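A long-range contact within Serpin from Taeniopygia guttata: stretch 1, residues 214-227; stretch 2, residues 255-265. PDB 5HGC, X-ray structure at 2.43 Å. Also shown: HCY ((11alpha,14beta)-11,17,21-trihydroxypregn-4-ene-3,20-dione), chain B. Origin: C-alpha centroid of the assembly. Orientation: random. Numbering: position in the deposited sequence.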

# COMPACT_ATOMS: atom_id res chain seq x y z
N PHE A 214 -13.58 10.16 -15.28
CA PHE A 214 -13.67 9.00 -16.15
C PHE A 214 -12.65 9.10 -17.26
O PHE A 214 -12.32 10.21 -17.71
CB PHE A 214 -15.07 8.93 -16.74
CG PHE A 214 -15.23 7.85 -17.75
CD1 PHE A 214 -14.92 8.09 -19.14
CD2 PHE A 214 -15.67 6.59 -17.37
CE1 PHE A 214 -15.01 7.06 -20.08
CE2 PHE A 214 -15.79 5.55 -18.32
CZ PHE A 214 -15.46 5.78 -19.65
N TYR A 215 -12.13 7.95 -17.69
CA TYR A 215 -11.30 7.87 -18.88
C TYR A 215 -11.28 6.47 -19.37
O TYR A 215 -11.23 5.56 -18.55
CB TYR A 215 -9.87 8.30 -18.58
CG TYR A 215 -8.93 8.19 -19.77
CD1 TYR A 215 -9.08 9.01 -20.90
CD2 TYR A 215 -7.90 7.23 -19.77
CE1 TYR A 215 -8.24 8.88 -21.99
CE2 TYR A 215 -7.07 7.11 -20.86
CZ TYR A 215 -7.25 7.95 -21.96
OH TYR A 215 -6.41 7.83 -23.03
N PHE A 216 -11.33 6.27 -20.69
CA PHE A 216 -11.17 4.95 -21.31
C PHE A 216 -9.84 4.98 -22.03
O PHE A 216 -9.68 5.88 -22.83
CB PHE A 216 -12.34 4.68 -22.30
CG PHE A 216 -12.31 3.28 -22.92
CD1 PHE A 216 -12.80 2.15 -22.22
CD2 PHE A 216 -11.77 3.07 -24.22
CE1 PHE A 216 -12.75 0.83 -22.78
CE2 PHE A 216 -11.72 1.78 -24.77
CZ PHE A 216 -12.21 0.66 -24.04
N ASP A 217 -8.86 4.08 -21.78
CA ASP A 217 -7.84 3.88 -22.88
C ASP A 217 -8.04 2.67 -23.74
O ASP A 217 -8.27 1.55 -23.22
CB ASP A 217 -6.34 4.03 -22.52
CG ASP A 217 -5.92 3.20 -21.41
OD1 ASP A 217 -6.81 2.54 -20.86
OD2 ASP A 217 -4.71 3.25 -21.03
N GLU A 218 -7.92 2.91 -25.06
CA GLU A 218 -8.03 1.82 -26.03
C GLU A 218 -6.80 0.96 -25.93
O GLU A 218 -6.94 -0.26 -25.78
CB GLU A 218 -8.25 2.27 -27.49
CG GLU A 218 -9.59 2.92 -27.78
CD GLU A 218 -9.52 4.43 -27.66
OE1 GLU A 218 -8.68 4.92 -26.87
OE2 GLU A 218 -10.30 5.13 -28.36
N GLU A 219 -5.61 1.58 -25.97
CA GLU A 219 -4.32 0.89 -25.77
C GLU A 219 -4.42 -0.18 -24.68
O GLU A 219 -4.00 -1.33 -24.90
CB GLU A 219 -3.22 1.86 -25.36
CG GLU A 219 -3.06 3.12 -26.18
CD GLU A 219 -1.60 3.55 -26.29
OE1 GLU A 219 -0.71 2.83 -25.75
OE2 GLU A 219 -1.33 4.61 -26.91
N LEU A 220 -5.00 0.17 -23.53
CA LEU A 220 -5.05 -0.79 -22.46
C LEU A 220 -6.36 -1.52 -22.28
O LEU A 220 -6.41 -2.52 -21.55
CB LEU A 220 -4.49 -0.22 -21.16
CG LEU A 220 -3.03 0.22 -21.24
CD1 LEU A 220 -2.61 0.73 -19.88
CD2 LEU A 220 -2.11 -0.91 -21.63
N SER A 221 -7.42 -1.05 -22.94
CA SER A 221 -8.75 -1.70 -22.87
C SER A 221 -9.33 -1.67 -21.45
O SER A 221 -9.90 -2.67 -20.94
CB SER A 221 -8.70 -3.14 -23.41
OG SER A 221 -7.75 -3.24 -24.46
N CYS A 222 -9.23 -0.48 -20.86
CA CYS A 222 -9.53 -0.23 -19.45
C CYS A 222 -10.48 0.91 -19.29
O CYS A 222 -10.22 1.99 -19.83
CB CYS A 222 -8.28 0.29 -18.75
SG CYS A 222 -7.16 -1.00 -18.39
N THR A 223 -11.47 0.74 -18.44
CA THR A 223 -12.27 1.86 -18.02
C THR A 223 -11.66 2.32 -16.72
O THR A 223 -11.40 1.52 -15.88
CB THR A 223 -13.72 1.42 -17.85
OG1 THR A 223 -14.19 0.96 -19.12
CG2 THR A 223 -14.58 2.55 -17.41
N VAL A 224 -11.41 3.63 -16.58
CA VAL A 224 -10.87 4.24 -15.37
C VAL A 224 -11.93 5.15 -14.76
O VAL A 224 -12.41 6.04 -15.44
CB VAL A 224 -9.59 5.07 -15.66
CG1 VAL A 224 -8.97 5.63 -14.35
CG2 VAL A 224 -8.58 4.22 -16.44
N VAL A 225 -12.28 4.92 -13.49
CA VAL A 225 -13.13 5.82 -12.76
C VAL A 225 -12.38 6.26 -11.51
O VAL A 225 -11.80 5.43 -10.78
CB VAL A 225 -14.48 5.17 -12.41
CG1 VAL A 225 -15.32 6.08 -11.54
CG2 VAL A 225 -15.27 4.85 -13.69
N ARG A 226 -12.38 7.57 -11.26
CA ARG A 226 -11.70 8.10 -10.10
C ARG A 226 -12.67 8.79 -9.12
O ARG A 226 -13.42 9.68 -9.51
CB ARG A 226 -10.60 9.05 -10.53
CG ARG A 226 -9.84 9.64 -9.37
CD ARG A 226 -10.45 10.98 -9.00
NE ARG A 226 -9.84 12.01 -9.84
CZ ARG A 226 -8.57 12.38 -9.75
NH1 ARG A 226 -7.76 11.83 -8.83
NH2 ARG A 226 -8.10 13.28 -10.59
N LEU A 227 -12.62 8.38 -7.86
CA LEU A 227 -13.53 8.84 -6.81
C LEU A 227 -12.69 9.46 -5.74
O LEU A 227 -11.69 8.86 -5.34
CB LEU A 227 -14.32 7.66 -6.21
CG LEU A 227 -15.34 6.95 -7.12
CD1 LEU A 227 -16.25 6.01 -6.33
CD2 LEU A 227 -16.14 8.02 -7.86
N GLU A 255 3.77 6.18 -15.61
CA GLU A 255 3.49 6.93 -16.81
C GLU A 255 2.03 6.64 -17.22
O GLU A 255 1.30 7.59 -17.54
CB GLU A 255 4.49 6.56 -17.92
CG GLU A 255 5.91 7.14 -17.78
CD GLU A 255 6.81 6.52 -16.68
OE1 GLU A 255 6.78 5.29 -16.32
OE2 GLU A 255 7.60 7.32 -16.17
N THR A 256 1.62 5.37 -17.18
CA THR A 256 0.21 5.01 -17.34
C THR A 256 -0.70 5.81 -16.39
O THR A 256 -1.76 6.33 -16.81
CB THR A 256 -0.00 3.53 -17.04
OG1 THR A 256 0.87 2.74 -17.85
CG2 THR A 256 -1.42 3.11 -17.36
N ILE A 257 -0.28 5.93 -15.11
CA ILE A 257 -1.06 6.68 -14.12
C ILE A 257 -1.19 8.15 -14.54
O ILE A 257 -2.29 8.68 -14.50
CB ILE A 257 -0.55 6.54 -12.66
CG1 ILE A 257 -0.48 5.06 -12.19
CG2 ILE A 257 -1.44 7.34 -11.73
CD1 ILE A 257 -1.81 4.30 -12.27
N GLN A 258 -0.07 8.76 -14.95
CA GLN A 258 -0.05 10.16 -15.34
C GLN A 258 -0.90 10.42 -16.58
O GLN A 258 -1.58 11.45 -16.65
CB GLN A 258 1.37 10.67 -15.58
CG GLN A 258 1.37 12.16 -15.91
CD GLN A 258 2.53 12.89 -15.28
OE1 GLN A 258 3.72 12.49 -15.42
NE2 GLN A 258 2.20 13.97 -14.55
N LYS A 259 -0.83 9.50 -17.55
CA LYS A 259 -1.71 9.50 -18.72
C LYS A 259 -3.17 9.57 -18.23
O LYS A 259 -3.89 10.54 -18.60
CB LYS A 259 -1.49 8.25 -19.57
CG LYS A 259 -2.35 8.23 -20.85
CD LYS A 259 -1.95 7.14 -21.82
CE LYS A 259 -2.81 5.89 -21.69
NZ LYS A 259 -2.93 5.24 -23.04
N TRP A 260 -3.57 8.61 -17.38
CA TRP A 260 -4.94 8.60 -16.89
C TRP A 260 -5.37 9.94 -16.26
O TRP A 260 -6.39 10.55 -16.65
CB TRP A 260 -5.17 7.45 -15.95
CG TRP A 260 -5.07 6.08 -16.61
CD1 TRP A 260 -5.11 5.80 -17.96
CD2 TRP A 260 -4.92 4.81 -15.94
NE1 TRP A 260 -4.99 4.43 -18.17
CE2 TRP A 260 -4.87 3.80 -16.96
CE3 TRP A 260 -4.81 4.43 -14.59
CZ2 TRP A 260 -4.74 2.42 -16.66
CZ3 TRP A 260 -4.65 3.06 -14.27
CH2 TRP A 260 -4.61 2.07 -15.32
N SER A 261 -4.59 10.41 -15.31
CA SER A 261 -5.05 11.56 -14.57
C SER A 261 -5.02 12.83 -15.45
O SER A 261 -5.83 13.73 -15.22
CB SER A 261 -4.27 11.71 -13.28
OG SER A 261 -2.89 11.89 -13.55
N ASP A 262 -4.13 12.89 -16.45
CA ASP A 262 -4.10 14.00 -17.40
C ASP A 262 -5.38 14.06 -18.21
O ASP A 262 -5.83 15.15 -18.55
CB ASP A 262 -2.90 13.91 -18.35
CG ASP A 262 -1.54 14.29 -17.68
OD1 ASP A 262 -1.50 14.95 -16.62
OD2 ASP A 262 -0.49 13.90 -18.24
N HIS A 263 -5.97 12.90 -18.48
CA HIS A 263 -7.15 12.78 -19.33
C HIS A 263 -8.51 12.48 -18.69
O HIS A 263 -9.49 12.29 -19.39
CB HIS A 263 -6.85 11.74 -20.41
CG HIS A 263 -5.74 12.14 -21.33
ND1 HIS A 263 -4.58 11.42 -21.44
CD2 HIS A 263 -5.61 13.22 -22.13
CE1 HIS A 263 -3.77 12.03 -22.28
NE2 HIS A 263 -4.37 13.14 -22.71
N LEU A 264 -8.59 12.42 -17.36
CA LEU A 264 -9.91 12.23 -16.71
C LEU A 264 -10.77 13.44 -16.94
O LEU A 264 -10.24 14.57 -16.96
CB LEU A 264 -9.77 12.04 -15.19
CG LEU A 264 -9.06 10.78 -14.79
CD1 LEU A 264 -8.64 11.02 -13.36
CD2 LEU A 264 -9.93 9.54 -14.95
N PHE A 265 -12.07 13.22 -17.11
CA PHE A 265 -13.06 14.31 -17.26
C PHE A 265 -14.27 13.83 -16.56
O PHE A 265 -14.56 12.63 -16.58
CB PHE A 265 -13.38 14.62 -18.73
CG PHE A 265 -13.86 13.40 -19.55
CD1 PHE A 265 -12.91 12.46 -20.12
CD2 PHE A 265 -15.25 13.19 -19.82
CE1 PHE A 265 -13.35 11.35 -20.90
CE2 PHE A 265 -15.69 12.08 -20.59
CZ PHE A 265 -14.74 11.16 -21.12
C1 HCY B . 2.82 11.61 -11.78
C2 HCY B . 4.23 11.24 -12.23
C3 HCY B . 5.06 10.67 -11.10
C4 HCY B . 4.41 10.22 -9.85
C5 HCY B . 3.10 9.99 -9.82
C6 HCY B . 2.52 9.10 -8.73
C7 HCY B . 1.28 9.78 -8.10
C8 HCY B . 0.30 10.42 -9.08
C9 HCY B . 1.05 11.34 -10.06
C10 HCY B . 2.15 10.59 -10.85
C12 HCY B . -1.04 12.95 -10.15
C11 HCY B . 0.13 12.29 -10.91
C13 HCY B . -1.77 11.95 -9.21
C14 HCY B . -0.72 11.26 -8.33
C15 HCY B . -1.50 10.70 -7.17
C16 HCY B . -2.64 11.69 -6.92
C17 HCY B . -2.67 12.63 -8.15
C18 HCY B . -2.64 10.91 -9.98
C19 HCY B . 1.65 9.40 -11.70
C20 HCY B . -4.08 12.97 -8.60
C21 HCY B . -4.40 14.34 -9.18
O1 HCY B . 6.25 10.53 -11.27
O2 HCY B . -0.41 11.42 -11.92
O3 HCY B . -2.13 13.92 -7.77
O4 HCY B . -4.98 12.16 -8.50
O5 HCY B . -5.32 14.05 -10.22

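What does the helix offer first as it runs along the hairpin of strands 214-217 and 222-227? Thr 256 CG2 lies 3.7 Å from CD1 of Leu 220, an apolar touch with a buried leucine in an otherwise largely exposed turn. One helical turn later, Lys 259 stretches its long chain toward the same end. Lys 259 NZ forms a salt bridge with Asp 217 OD2 at 3.3 Å, though the hydrogen bond within it is weak.

Why does Trp 260 suit the middle of the contact? It is buried, broad and apolar, yet carries one polar group that must be satisfied. Trp 260 NE1 donates to OD2 of Asp 217 at 3.1 Å, nearly straight at 171°, so one carboxylate oxygen serves both Trp 260 and Lys 259. The indole face receives Val 224, whose CG2 sits 3.7 Å from the centroid of the five-membered ring of Trp 260, almost on its normal. Tyr 215 adds a rim-to-rim contact, CD2 to Trp 260 CD1 at 3.6 Å.

How is the steroid brought into the contact? Ser 261 OG shares a hydrogen bond with O2 of HCY at 3.0 Å, while from the strand Arg 226 donates through NH1 to O4 at 2.8 Å and through NH2 to O5 at 2.9 Å.

What closes the contact beyond Ser 261? His 263 lays its CB over the face of Tyr 215, 3.9 Å from the ring centroid. Leu 264 fills the space beside it, with CD2 3.8 Å from Tyr 215 CB and CD1 over the Arg 226 guanidinium, 3.6 Å from NH2. Finally, Phe 265 pairs antiparallel with Phe 214: Phe 214 N donates to Phe 265 O at 3.0 Å, and Phe 265 N to Phe 214 O at 3.1 Å. The edge of the Phe 214 ring points toward the face of Phe 265.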